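Local structure of salmonella typhimurium DB7155 bacteriophage DET7 tailspike (Bacteriophage, 2V5I) at residues Ser417-Leu422 with Gly434-Pro439. The protein probably binds and hydrolyses the O-antigen of Salmonella as the trimeric receptor-binding tailspike of the phage. Residues are numbered along the deposited sequence; the frame is centred on the assembly and turned at random.
Sequences STISGL and GNLLDP
Leu436 sets its CD1 methyl 3.9 Å from CG2 of Ile419 on the inward face of two adjoining parallel strands. Its chi1 of -172° sets CG anti to the backbone N, and CD1 also comes within 3.5 Å of Ile419 O; Val433 and Ile412 close round Ile419. The ladder is parallel: Asn435 N donates to Ser417 O, Ile419 N to Asn435 O at 3.0 Å and Leu437 N to Ile419 O with a C=O...N angle of 166°, so the bonds of Ile419 straddle Leu436. On the face of Thr418 and Asn435, a water joins Thr418 OG1 to Asn435 ND2; CG2 of Thr418 touches Leu437 CD2 at 3.9 Å. At Leu437 O the backbone ladder ends: Gly421 N is 4.5 Å away, and Ser420 OG donates instead (2.9 Å). Gly421 N is received by the syn lone pair of Asp438 OD1 at 3.0 Å. Asp438 OD2 accepts from a water held by Leu422 N and from Gly442 N of a second subunit, whose strand pairs with Leu437 and Asp438. Stacked rungs of this kind characterise the right-handed parallel beta-helix of P22-like tailspikes, here at its C-terminal end, consistent with the start of the intertwined part.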
loop_
_atom_site.group_PDB
_atom_site.type_symbol
_atom_site.label_atom_id
_atom_site.label_comp_id
_atom_site.label_asym_id
_atom_site.label_seq_id
_atom_site.Cartn_x
_atom_site.Cartn_y
_atom_site.Cartn_z
ATOM N N SER A 417 20.833 -13.786 -1.024
ATOM C CA SER A 417 19.449 -13.582 -1.419
ATOM C C SER A 417 19.292 -13.531 -2.943
ATOM O O SER A 417 20.243 -13.182 -3.645
ATOM C CB SER A 417 18.947 -12.283 -0.822
ATOM O OG SER A 417 18.919 -12.386 0.611
ATOM N N THR A 418 18.067 -13.768 -3.398
ATOM C CA THR A 418 17.688 -13.545 -4.773
ATOM C C THR A 418 16.746 -12.352 -4.816
ATOM O O THR A 418 15.787 -12.308 -4.048
ATOM C CB THR A 418 17.018 -14.774 -5.341
ATOM O OG1 THR A 418 18.017 -15.831 -5.414
ATOM C CG2 THR A 418 16.459 -14.489 -6.736
ATOM N N ILE A 419 17.014 -11.425 -5.745
ATOM C CA ILE A 419 16.261 -10.198 -5.882
ATOM C C ILE A 419 15.727 -10.089 -7.296
ATOM O O ILE A 419 16.427 -10.395 -8.254
ATOM C CB ILE A 419 17.132 -8.963 -5.524
ATOM C CG1 ILE A 419 17.627 -9.126 -4.059
ATOM C CG2 ILE A 419 16.318 -7.678 -5.804
ATOM C CD1 ILE A 419 18.293 -7.960 -3.533
ATOM N N SER A 420 14.441 -9.743 -7.408
ATOM C CA SER A 420 13.817 -9.403 -8.679
ATOM C C SER A 420 13.118 -8.062 -8.560
ATOM O O SER A 420 12.719 -7.670 -7.478
ATOM C CB SER A 420 12.744 -10.417 -9.080
ATOM O OG SER A 420 13.257 -11.723 -9.071
ATOM N N GLY A 421 12.978 -7.354 -9.681
ATOM C CA GLY A 421 12.162 -6.140 -9.693
ATOM C C GLY A 421 12.833 -4.973 -8.996
ATOM O O GLY A 421 12.162 -4.206 -8.308
ATOM N N LEU A 422 14.162 -4.877 -9.130
ATOM C CA LEU A 422 14.917 -3.748 -8.540
ATOM C C LEU A 422 14.787 -2.530 -9.435
ATOM O O LEU A 422 15.124 -2.613 -10.627
ATOM C CB LEU A 422 16.380 -4.138 -8.363
ATOM C CG LEU A 422 17.312 -3.072 -7.854
ATOM C CD1 LEU A 422 16.905 -2.579 -6.503
ATOM C CD2 LEU A 422 18.751 -3.667 -7.807
ATOM N N GLY A 434 23.167 -12.418 -4.026
ATOM C CA GLY A 434 23.265 -13.818 -4.455
ATOM C C GLY A 434 22.940 -13.976 -5.938
ATOM O O GLY A 434 23.717 -14.531 -6.702
ATOM N N ASN A 435 21.770 -13.493 -6.325
ATOM C CA ASN A 435 21.359 -13.505 -7.724
ATOM C C ASN A 435 20.358 -12.371 -7.940
ATOM O O ASN A 435 19.620 -11.995 -7.041
ATOM C CB ASN A 435 20.676 -14.781 -8.140
ATOM C CG ASN A 435 20.836 -15.084 -9.639
ATOM O OD1 ASN A 435 21.425 -14.279 -10.409
ATOM N ND2 ASN A 435 20.303 -16.202 -10.071
ATOM N N LEU A 436 20.448 -11.771 -9.101
ATOM C CA LEU A 436 19.491 -10.729 -9.526
ATOM C C LEU A 436 18.830 -11.299 -10.780
ATOM O O LEU A 436 19.538 -11.671 -11.715
ATOM C CB LEU A 436 20.227 -9.431 -9.857
ATOM C CG LEU A 436 19.383 -8.198 -10.130
ATOM C CD1 LEU A 436 18.654 -7.798 -8.896
ATOM C CD2 LEU A 436 20.233 -7.055 -10.629
ATOM N N LEU A 437 17.497 -11.391 -10.797
ATOM C CA LEU A 437 16.816 -12.203 -11.812
ATOM C C LEU A 437 15.545 -11.508 -12.265
ATOM O O LEU A 437 14.748 -11.092 -11.418
ATOM C CB LEU A 437 16.430 -13.560 -11.179
ATOM C CG LEU A 437 16.965 -14.924 -11.557
ATOM C CD1 LEU A 437 18.386 -14.913 -12.114
ATOM C CD2 LEU A 437 16.827 -15.826 -10.329
ATOM N N ASP A 438 15.343 -11.384 -13.597
ATOM C CA ASP A 438 14.081 -10.878 -14.167
ATOM C C ASP A 438 13.654 -11.765 -15.376
ATOM O O ASP A 438 13.804 -11.401 -16.573
ATOM C CB ASP A 438 14.276 -9.407 -14.507
ATOM C CG ASP A 438 14.479 -8.527 -13.208
ATOM O OD1 ASP A 438 13.446 -8.289 -12.460
ATOM O OD2 ASP A 438 15.666 -8.125 -12.901
ATOM N N PRO A 439 13.208 -12.967 -15.057
ATOM C CA PRO A 439 13.053 -14.066 -16.046
ATOM C C PRO A 439 11.806 -14.057 -16.892
ATOM O O PRO A 439 11.678 -14.958 -17.732
ATOM C CB PRO A 439 13.060 -15.312 -15.148
ATOM C CG PRO A 439 12.391 -14.853 -13.925
ATOM C CD PRO A 439 12.879 -13.460 -13.697
HETATM O O HOH W 1 18.943 -17.692 -7.764
HETATM O O HOH W 2 15.946 -6.000 -11.314
#